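Local structure of DegV domain-containing protein Cgl2349/cg2579 (Corynebacterium glutamicum, 3EGL) at residues E138-L143 with R169-F174; P207-I212 with S259-N264. The protein binds long-chain fatty acids such as palmitate and may take part in lipid transport or fatty acid metabolism. All blocks are in the same frame, centred on the assembly; numbering follows the deposited sequence.

Contact 1 (E138-L143 with R169-F174); sequences ETWIYL and RPIMRF. With PLM (palmitic acid), chain D.
Strands 138-142 and 171-174 run antiparallel, with their axes 4.5 Å apart at closest approach. They are neighbours in the six-stranded mixed sheet of this DegV-family protein, and one face of that sheet lines the palmitate site. Ile141 and Met172 form the hydrogen-bonded pair: each N donates to the other's O, and Met172 N to Ile141 O is the shorter bond, at 2.6 Å. Leu143 N to Pro170 O and the longer Phe174 N to Thr139 O continue the pairing on either side.

Thr139, Ile141 and Phe174 meet the fatty acid tail. Thr139 CG2, anti to its own backbone N, lies 3.5 Å from the terminal PLM CG. Ile141 CD1 touches PLM CD, and PLM CA lies at the edge of the Phe174 ring. Leu143 CD1 packs on Met172 CG, the two side chains crossing at about a right angle. Met172, a selenomethionine, then bends at chi2 and chi3, and its chain packs on Met179 and Ile181 of strand 178-181.

Trp140, Tyr142, Ile171 and Arg173 point to the other face, where helix 196-203 covers Trp140. Ile171 CG2 lies 3.8 Å from Trp140 CD1, and Ile171 CD1 reaches the edge of the Tyr142 ring. Tyr142 OH bonds to His144. Arg173 extends beside the indole, with the two planes 30° apart, and forms a salt bridge to Glu138, whose OE2 pairs with Arg202. A water links Thr139 N, Phe174 O and Glu138 OE1. That same OE1 takes Arg173 NH2 at 2.5 Å, from above the carboxylate plane.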
ATOM      1  N   GLU A 138      -0.632  -8.458   5.055  1.00 26.26           N
ATOM      2  CA  GLU A 138      -1.157  -9.083   3.863  1.00 26.42           C
ATOM      3  C   GLU A 138      -2.005  -8.041   3.179  1.00 26.39           C
ATOM      4  O   GLU A 138      -2.532  -7.142   3.812  1.00 25.79           O
ATOM      5  CB  GLU A 138      -2.026 -10.302   4.193  1.00 26.02           C
ATOM      6  CG  GLU A 138      -1.376 -11.423   5.036  1.00 27.80           C
ATOM      7  CD  GLU A 138      -0.353 -12.249   4.263  1.00 29.16           C
ATOM      8  OE1 GLU A 138      -0.287 -12.079   3.032  1.00 27.96           O
ATOM      9  OE2 GLU A 138       0.386 -13.057   4.880  1.00 30.94           O
ATOM     10  N   THR A 139      -2.149  -8.187   1.868  1.00 27.70           N
ATOM     11  CA  THR A 139      -2.973  -7.282   1.066  1.00 27.61           C
ATOM     12  C   THR A 139      -3.804  -8.128   0.115  1.00 27.71           C
ATOM     13  O   THR A 139      -3.253  -8.849  -0.738  1.00 26.91           O
ATOM     14  CB  THR A 139      -2.084  -6.235   0.292  1.00 27.60           C
ATOM     15  OG1 THR A 139      -1.392  -5.406   1.240  1.00 28.26           O
ATOM     16  CG2 THR A 139      -2.908  -5.328  -0.628  1.00 26.70           C
ATOM     17  N   TRP A 140      -5.122  -8.028   0.272  1.00 27.26           N
ATOM     18  CA  TRP A 140      -6.065  -8.640  -0.649  1.00 27.98           C
ATOM     19  C   TRP A 140      -6.874  -7.567  -1.363  1.00 28.61           C
ATOM     20  O   TRP A 140      -7.083  -6.483  -0.813  1.00 29.57           O
ATOM     21  CB  TRP A 140      -7.042  -9.567   0.079  1.00 27.15           C
ATOM     22  CG  TRP A 140      -6.450 -10.768   0.749  1.00 27.47           C
ATOM     23  CD1 TRP A 140      -6.190 -11.959   0.174  1.00 27.21           C
ATOM     24  CD2 TRP A 140      -6.086 -10.911   2.148  1.00 27.80           C
ATOM     25  NE1 TRP A 140      -5.700 -12.846   1.106  1.00 26.87           N
ATOM     26  CE2 TRP A 140      -5.625 -12.235   2.323  1.00 25.48           C
ATOM     27  CE3 TRP A 140      -6.121 -10.057   3.263  1.00 25.95           C
ATOM     28  CZ2 TRP A 140      -5.196 -12.738   3.569  1.00 23.82           C
ATOM     29  CZ3 TRP A 140      -5.699 -10.568   4.508  1.00 24.52           C
ATOM     30  CH2 TRP A 140      -5.228 -11.892   4.633  1.00 23.27           C
ATOM     31  N   ILE A 141      -7.332  -7.865  -2.583  1.00 28.74           N
ATOM     32  CA  ILE A 141      -8.184  -6.930  -3.348  1.00 28.96           C
ATOM     33  C   ILE A 141      -9.315  -7.698  -4.000  1.00 28.19           C
ATOM     34  O   ILE A 141      -9.104  -8.747  -4.638  1.00 27.31           O
ATOM     35  CB  ILE A 141      -7.424  -6.184  -4.488  1.00 30.00           C
ATOM     36  CG1 ILE A 141      -6.047  -5.739  -4.031  1.00 32.84           C
ATOM     37  CG2 ILE A 141      -8.210  -4.919  -5.005  1.00 30.10           C
ATOM     38  CD1 ILE A 141      -5.144  -5.421  -5.215  1.00 37.35           C
ATOM     39  N   TYR A 142     -10.514  -7.170  -3.790  1.00 27.53           N
ATOM     40  CA  TYR A 142     -11.714  -7.600  -4.466  1.00 26.89           C
ATOM     41  C   TYR A 142     -11.889  -6.689  -5.661  1.00 27.51           C
ATOM     42  O   TYR A 142     -11.904  -5.435  -5.527  1.00 26.72           O
ATOM     43  CB  TYR A 142     -12.957  -7.460  -3.574  1.00 26.57           C
ATOM     44  CG  TYR A 142     -14.269  -7.548  -4.350  1.00 26.30           C
ATOM     45  CD1 TYR A 142     -14.736  -8.781  -4.848  1.00 26.53           C
ATOM     46  CD2 TYR A 142     -15.026  -6.399  -4.625  1.00 27.15           C
ATOM     47  CE1 TYR A 142     -15.932  -8.874  -5.577  1.00 27.06           C
ATOM     48  CE2 TYR A 142     -16.235  -6.478  -5.369  1.00 26.82           C
ATOM     49  CZ  TYR A 142     -16.667  -7.722  -5.834  1.00 28.55           C
ATOM     50  OH  TYR A 142     -17.831  -7.818  -6.537  1.00 29.89           O
ATOM     51  N   LEU A 143     -12.031  -7.330  -6.821  1.00 27.57           N
ATOM     52  CA  LEU A 143     -12.309  -6.632  -8.056  1.00 28.04           C
ATOM     53  C   LEU A 143     -13.738  -6.881  -8.454  1.00 27.49           C
ATOM     54  O   LEU A 143     -14.193  -8.018  -8.572  1.00 28.01           O
ATOM     55  CB  LEU A 143     -11.325  -7.058  -9.168  1.00 28.18           C
ATOM     56  CG  LEU A 143      -9.892  -6.804  -8.687  1.00 29.58           C
ATOM     57  CD1 LEU A 143      -8.863  -7.476  -9.568  1.00 32.27           C
ATOM     58  CD2 LEU A 143      -9.601  -5.310  -8.555  1.00 28.68           C
ATOM     59  N   ARG A 169     -15.164 -11.850 -10.540  1.00 28.88           N
ATOM     60  CA  ARG A 169     -15.053 -11.057  -9.287  1.00 29.72           C
ATOM     61  C   ARG A 169     -14.020 -11.627  -8.334  1.00 28.85           C
ATOM     62  O   ARG A 169     -14.367 -11.988  -7.211  1.00 28.75           O
ATOM     63  CB  ARG A 169     -16.369 -11.032  -8.504  1.00 29.97           C
ATOM     64  CG  ARG A 169     -17.291  -9.927  -8.908  1.00 33.44           C
ATOM     65  CD  ARG A 169     -18.326 -10.580  -9.695  1.00 39.28           C
ATOM     66  NE  ARG A 169     -19.272  -9.651 -10.240  1.00 43.98           N
ATOM     67  CZ  ARG A 169     -19.305  -9.316 -11.520  1.00 47.60           C
ATOM     68  NH1 ARG A 169     -20.212  -8.466 -11.931  1.00 51.62           N
ATOM     69  NH2 ARG A 169     -18.432  -9.808 -12.385  1.00 47.43           N
ATOM     70  N   PRO A 170     -12.758 -11.730  -8.777  1.00 28.15           N
ATOM     71  CA  PRO A 170     -11.783 -12.458  -7.978  1.00 27.36           C
ATOM     72  C   PRO A 170     -11.373 -11.709  -6.712  1.00 27.27           C
ATOM     73  O   PRO A 170     -11.590 -10.482  -6.605  1.00 26.92           O
ATOM     74  CB  PRO A 170     -10.591 -12.562  -8.912  1.00 27.06           C
ATOM     75  CG  PRO A 170     -10.680 -11.301  -9.757  1.00 27.85           C
ATOM     76  CD  PRO A 170     -12.152 -11.073  -9.949  1.00 28.03           C
ATOM     77  N   ILE A 171     -10.822 -12.465  -5.751  1.00 26.83           N
ATOM     78  CA  ILE A 171      -9.958 -11.905  -4.724  1.00 25.80           C
ATOM     79  C   ILE A 171      -8.522 -12.072  -5.211  1.00 26.91           C
ATOM     80  O   ILE A 171      -8.087 -13.190  -5.502  1.00 27.16           O
ATOM     81  CB  ILE A 171     -10.117 -12.585  -3.344  1.00 25.72           C
ATOM     82  CG1 ILE A 171     -11.582 -12.558  -2.864  1.00 22.53           C
ATOM     83  CG2 ILE A 171      -9.117 -11.953  -2.290  1.00 23.84           C
ATOM     84  CD1 ILE A 171     -12.152 -11.120  -2.728  1.00 24.83           C
HETATM   85  N   MSE A 172      -7.811 -10.953  -5.322  1.00 27.62           N
HETATM   86  CA  MSE A 172      -6.391 -10.955  -5.652  1.00 28.95           C
HETATM   87  C   MSE A 172      -5.584 -10.792  -4.362  1.00 30.63           C
HETATM   88  O   MSE A 172      -6.075 -10.252  -3.374  1.00 30.67           O
HETATM   89  CB  MSE A 172      -6.037  -9.813  -6.611  1.00 27.91           C
HETATM   90  CG  MSE A 172      -6.919  -9.710  -7.878  1.00 27.70           C
HETATM   91 SE   MSE A 172      -6.880 -11.255  -9.084  0.75 26.70          SE
HETATM   92  CE  MSE A 172      -4.962 -11.238  -9.489  1.00 26.37           C
ATOM     93  N   ARG A 173      -4.338 -11.230  -4.399  1.00 32.09           N
ATOM     94  CA  ARG A 173      -3.437 -11.074  -3.299  1.00 34.47           C
ATOM     95  C   ARG A 173      -2.038 -10.755  -3.836  1.00 35.74           C
ATOM     96  O   ARG A 173      -1.658 -11.242  -4.873  1.00 34.57           O
ATOM     97  CB  ARG A 173      -3.476 -12.375  -2.523  1.00 34.61           C
ATOM     98  CG  ARG A 173      -2.369 -12.668  -1.587  1.00 37.14           C
ATOM     99  CD  ARG A 173      -2.613 -14.104  -1.143  1.00 42.45           C
ATOM    100  NE  ARG A 173      -1.469 -14.733  -0.490  1.00 45.68           N
ATOM    101  CZ  ARG A 173      -1.014 -14.372   0.699  1.00 46.42           C
ATOM    102  NH1 ARG A 173       0.026 -14.998   1.230  1.00 45.63           N
ATOM    103  NH2 ARG A 173      -1.599 -13.364   1.338  1.00 48.19           N
ATOM    104  N   PHE A 174      -1.298  -9.910  -3.128  1.00 38.54           N
ATOM    105  CA  PHE A 174       0.147  -9.732  -3.358  1.00 41.60           C
ATOM    106  C   PHE A 174       1.026 -10.624  -2.561  1.00 42.60           C
ATOM    107  O   PHE A 174       0.966 -10.587  -1.363  1.00 44.47           O
ATOM    108  CB  PHE A 174       0.529  -8.314  -3.044  1.00 42.19           C
ATOM    109  CG  PHE A 174      -0.146  -7.378  -3.912  1.00 44.48           C
ATOM    110  CD1 PHE A 174       0.408  -7.053  -5.135  1.00 47.60           C
ATOM    111  CD2 PHE A 174      -1.421  -6.907  -3.570  1.00 48.91           C
ATOM    112  CE1 PHE A 174      -0.284  -6.185  -6.022  1.00 51.63           C
ATOM    113  CE2 PHE A 174      -2.133  -6.036  -4.421  1.00 51.23           C
ATOM    114  CZ  PHE A 174      -1.556  -5.665  -5.667  1.00 52.09           C
TER
HETATM  115  C1  PLM D 275       2.726   3.454 -11.974  1.00 33.86           C
HETATM  116  O1  PLM D 275       3.805   2.866 -11.778  1.00 34.50           O
HETATM  117  O2  PLM D 275       2.356   3.620 -13.148  1.00 35.94           O
HETATM  118  C2  PLM D 275       1.849   3.937 -10.858  1.00 32.48           C
HETATM  119  C3  PLM D 275       1.356   2.723 -10.075  1.00 32.61           C
HETATM  120  C4  PLM D 275       0.236   1.934 -10.705  1.00 29.76           C
HETATM  121  C5  PLM D 275       0.256   0.574 -10.012  1.00 29.72           C
HETATM  122  C6  PLM D 275      -0.915  -0.293 -10.397  1.00 29.49           C
HETATM  123  C7  PLM D 275      -0.775  -1.626  -9.697  1.00 33.51           C
HETATM  124  C8  PLM D 275      -2.071  -2.450  -9.646  1.00 35.50           C
HETATM  125  C9  PLM D 275      -3.037  -1.870  -8.611  1.00 39.16           C
HETATM  126  CA  PLM D 275      -4.050  -2.905  -8.099  1.00 42.05           C
HETATM  127  CB  PLM D 275      -5.275  -2.265  -7.458  1.00 42.46           C
HETATM  128  CC  PLM D 275      -5.026  -1.387  -6.222  1.00 43.38           C
HETATM  129  CD  PLM D 275      -5.119  -2.208  -4.947  1.00 43.65           C
HETATM  130  CE  PLM D 275      -5.530  -1.388  -3.739  1.00 41.57           C
HETATM  131  CF  PLM D 275      -4.376  -1.268  -2.739  1.00 41.04           C
HETATM  132  CG  PLM D 275      -4.397  -2.311  -1.624  1.00 36.32           C
HETATM  133  O   HOH W   1      -0.411 -10.281   0.747  1.00 33.17           O

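Contact 2 (P207-I212 with S259-N264); sequences PVFIAI and SAVFAN
Four backbone hydrogen bonds join strands 209-212 and 259-261, an antiparallel pair within the six-stranded mixed sheet of the DegV fold. Phe209 with Val261 and Ala211 with Ser259 are hydrogen-bonded pairs, each closed by two N-H to O bonds. Ser259 N to Ala211 O is almost perfectly straight, at 179°. Ile210 and Ala260 form the non-hydrogen-bonded pair between them. Across it, Ala260 CA approaches Phe209 O at 3.2 Å and Ile210 CA approaches Ser259 O, both as CA-H...O contacts.

Apolar packing divides between the two faces. On one, Ile210 CD1 meets Ala260 CB at 3.4 Å, and strand 237-242 adds Phe238 against Ile210. On the other, Val261 CG2 sits at the edge of the Phe209 ring, 4.0 Å from CD2. Helix 104-116 lies over this face at Ala211, Ser259 and Val261, and here the Ser259 side chain is about 4 Å from the bound palmitate.

Beyond the paired strands, Val208 and Phe262 lie side by side and point the same way. Val208 CG1 is anti to its backbone N (chi1 -171°). This places the methyl over one face of the Phe262 ring, 4.0 Å from the centroid, in a CH-pi contact.

Two waters bridge the segments. One accepts from Ala263 N and lies 3.1 Å from Pro207 O. The other donates to Ala211 O at 3.1 Å and lies 2.6 Å from Ser259 OG.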
ATOM      1  N   PRO A 207      -5.832 -10.668  17.484  1.00 33.92           N
ATOM      2  CA  PRO A 207      -6.336  -9.394  16.966  1.00 32.91           C
ATOM      3  C   PRO A 207      -5.497  -8.892  15.803  1.00 31.97           C
ATOM      4  O   PRO A 207      -4.298  -9.084  15.767  1.00 31.47           O
ATOM      5  CB  PRO A 207      -6.173  -8.445  18.154  1.00 33.16           C
ATOM      6  CG  PRO A 207      -5.255  -9.186  19.127  1.00 33.84           C
ATOM      7  CD  PRO A 207      -5.637 -10.600  18.944  1.00 33.01           C
ATOM      8  N   VAL A 208      -6.160  -8.248  14.862  1.00 30.97           N
ATOM      9  CA  VAL A 208      -5.567  -7.836  13.629  1.00 30.16           C
ATOM     10  C   VAL A 208      -5.791  -6.342  13.503  1.00 29.71           C
ATOM     11  O   VAL A 208      -6.780  -5.806  13.982  1.00 30.31           O
ATOM     12  CB  VAL A 208      -6.314  -8.504  12.448  1.00 30.59           C
ATOM     13  CG1 VAL A 208      -5.574  -8.257  11.126  1.00 31.33           C
ATOM     14  CG2 VAL A 208      -6.487 -10.005  12.689  1.00 29.87           C
ATOM     15  N   PHE A 209      -4.902  -5.650  12.822  1.00 28.79           N
ATOM     16  CA  PHE A 209      -5.242  -4.297  12.421  1.00 28.03           C
ATOM     17  C   PHE A 209      -5.649  -4.267  10.928  1.00 27.49           C
ATOM     18  O   PHE A 209      -4.918  -4.772  10.088  1.00 27.67           O
ATOM     19  CB  PHE A 209      -4.094  -3.341  12.741  1.00 27.43           C
ATOM     20  CG  PHE A 209      -4.192  -2.016  12.043  1.00 28.29           C
ATOM     21  CD1 PHE A 209      -4.889  -0.962  12.619  1.00 29.43           C
ATOM     22  CD2 PHE A 209      -3.590  -1.820  10.806  1.00 30.37           C
ATOM     23  CE1 PHE A 209      -4.966   0.278  11.978  1.00 30.89           C
ATOM     24  CE2 PHE A 209      -3.678  -0.583  10.156  1.00 32.82           C
ATOM     25  CZ  PHE A 209      -4.381   0.467  10.753  1.00 31.82           C
ATOM     26  N   ILE A 210      -6.788  -3.649  10.609  1.00 26.76           N
ATOM     27  CA  ILE A 210      -7.317  -3.684   9.254  1.00 26.80           C
ATOM     28  C   ILE A 210      -7.658  -2.331   8.647  1.00 26.97           C
ATOM     29  O   ILE A 210      -8.384  -1.518   9.225  1.00 26.52           O
ATOM     30  CB  ILE A 210      -8.653  -4.501   9.180  1.00 27.23           C
ATOM     31  CG1 ILE A 210      -8.471  -5.929   9.664  1.00 27.88           C
ATOM     32  CG2 ILE A 210      -9.203  -4.517   7.738  1.00 26.05           C
ATOM     33  CD1 ILE A 210      -7.859  -6.845   8.618  1.00 27.94           C
ATOM     34  N   ALA A 211      -7.218  -2.139   7.415  1.00 27.26           N
ATOM     35  CA  ALA A 211      -7.571  -0.945   6.677  1.00 27.26           C
ATOM     36  C   ALA A 211      -8.345  -1.372   5.440  1.00 27.30           C
ATOM     37  O   ALA A 211      -7.843  -2.140   4.591  1.00 27.92           O
ATOM     38  CB  ALA A 211      -6.327  -0.157   6.314  1.00 26.61           C
ATOM     39  N   ILE A 212      -9.578  -0.894   5.330  1.00 26.35           N
ATOM     40  CA  ILE A 212     -10.373  -1.294   4.197  1.00 25.63           C
ATOM     41  C   ILE A 212     -10.416  -0.153   3.229  1.00 25.25           C
ATOM     42  O   ILE A 212     -10.814   0.957   3.600  1.00 25.18           O
ATOM     43  CB  ILE A 212     -11.779  -1.699   4.617  1.00 26.02           C
ATOM     44  CG1 ILE A 212     -11.710  -3.042   5.348  1.00 26.08           C
ATOM     45  CG2 ILE A 212     -12.707  -1.815   3.380  1.00 24.93           C
ATOM     46  CD1 ILE A 212     -12.892  -3.272   6.297  1.00 29.07           C
ATOM     47  N   SER A 259      -6.154  -4.316   3.723  1.00 25.13           N
ATOM     48  CA  SER A 259      -4.739  -4.317   4.135  1.00 24.73           C
ATOM     49  C   SER A 259      -4.745  -4.675   5.599  1.00 25.28           C
ATOM     50  O   SER A 259      -5.442  -4.029   6.407  1.00 25.60           O
ATOM     51  CB  SER A 259      -4.097  -2.953   3.935  1.00 23.96           C
ATOM     52  OG  SER A 259      -4.381  -2.402   2.640  1.00 24.87           O
ATOM     53  N   ALA A 260      -4.013  -5.726   5.951  1.00 24.74           N
ATOM     54  CA  ALA A 260      -4.057  -6.218   7.312  1.00 24.24           C
ATOM     55  C   ALA A 260      -2.669  -6.354   7.882  1.00 24.51           C
ATOM     56  O   ALA A 260      -1.748  -6.770   7.175  1.00 25.57           O
ATOM     57  CB  ALA A 260      -4.768  -7.567   7.351  1.00 23.23           C
ATOM     58  N   VAL A 261      -2.511  -6.024   9.155  1.00 23.83           N
ATOM     59  CA  VAL A 261      -1.248  -6.289   9.852  1.00 24.09           C
ATOM     60  C   VAL A 261      -1.530  -7.263  10.969  1.00 24.04           C
ATOM     61  O   VAL A 261      -2.426  -7.017  11.760  1.00 24.66           O
ATOM     62  CB  VAL A 261      -0.649  -4.985  10.461  1.00 25.29           C
ATOM     63  CG1 VAL A 261       0.710  -5.286  11.203  1.00 22.15           C
ATOM     64  CG2 VAL A 261      -0.501  -3.872   9.358  1.00 21.47           C
ATOM     65  N   PHE A 262      -0.792  -8.364  11.028  1.00 24.45           N
ATOM     66  CA  PHE A 262      -1.104  -9.475  11.928  1.00 25.18           C
ATOM     67  C   PHE A 262      -0.097  -9.570  13.061  1.00 26.74           C
ATOM     68  O   PHE A 262       0.915  -8.876  13.054  1.00 25.80           O
ATOM     69  CB  PHE A 262      -1.165 -10.797  11.163  1.00 24.78           C
ATOM     70  CG  PHE A 262      -2.264 -10.848  10.121  1.00 24.89           C
ATOM     71  CD1 PHE A 262      -3.533 -11.342  10.446  1.00 23.20           C
ATOM     72  CD2 PHE A 262      -2.037 -10.401   8.821  1.00 22.05           C
ATOM     73  CE1 PHE A 262      -4.572 -11.388   9.488  1.00 22.85           C
ATOM     74  CE2 PHE A 262      -3.058 -10.442   7.842  1.00 23.39           C
ATOM     75  CZ  PHE A 262      -4.342 -10.945   8.180  1.00 24.15           C
ATOM     76  N   ALA A 263      -0.399 -10.429  14.037  1.00 29.32           N
ATOM     77  CA  ALA A 263       0.481 -10.690  15.182  1.00 31.79           C
ATOM     78  C   ALA A 263       1.795 -11.301  14.726  1.00 33.47           C
ATOM     79  O   ALA A 263       2.847 -10.905  15.196  1.00 34.42           O
ATOM     80  CB  ALA A 263      -0.205 -11.610  16.210  1.00 30.75           C
ATOM     81  N   ASN A 264       1.719 -12.260  13.811  1.00 35.75           N
ATOM     82  CA  ASN A 264       2.896 -13.003  13.359  1.00 38.35           C
ATOM     83  C   ASN A 264       3.162 -13.040  11.864  1.00 39.86           C
ATOM     84  O   ASN A 264       2.341 -12.619  11.017  1.00 39.73           O
ATOM     85  CB  ASN A 264       2.801 -14.458  13.786  1.00 38.55           C
ATOM     86  CG  ASN A 264       2.668 -14.622  15.244  1.00 39.47           C
ATOM     87  OD1 ASN A 264       1.630 -15.087  15.722  1.00 41.27           O
ATOM     88  ND2 ASN A 264       3.716 -14.275  15.981  1.00 40.50           N
TER
HETATM   89  O   HOH W   2      -3.201 -11.463  14.110  1.00 22.57           O
HETATM   90  O   HOH W   3      -6.629  -1.296   1.905  1.00 20.06           O

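How the contacts relate
The two contacts lie in series along the chain and neither nest nor cross. Contact 1 closes first: strand 137-142 is followed by a long connection without helix or strand, and the chain returns as strand 171-175. Strand 178-181, helix 196-203 and then contact 2 follow. Contact 2 encloses helix 224-231, strand 237-242 and helix 245-251 before strand 255-261 comes back beside strand 209-215. Strands 137-142 and 255-261 are themselves neighbours, so both contacts belong to one sheet. At their junction Glu138 N probably bonds to Ala260 O at 2.9 Å, and Trp140 CH2 packs on Phe262 CZ.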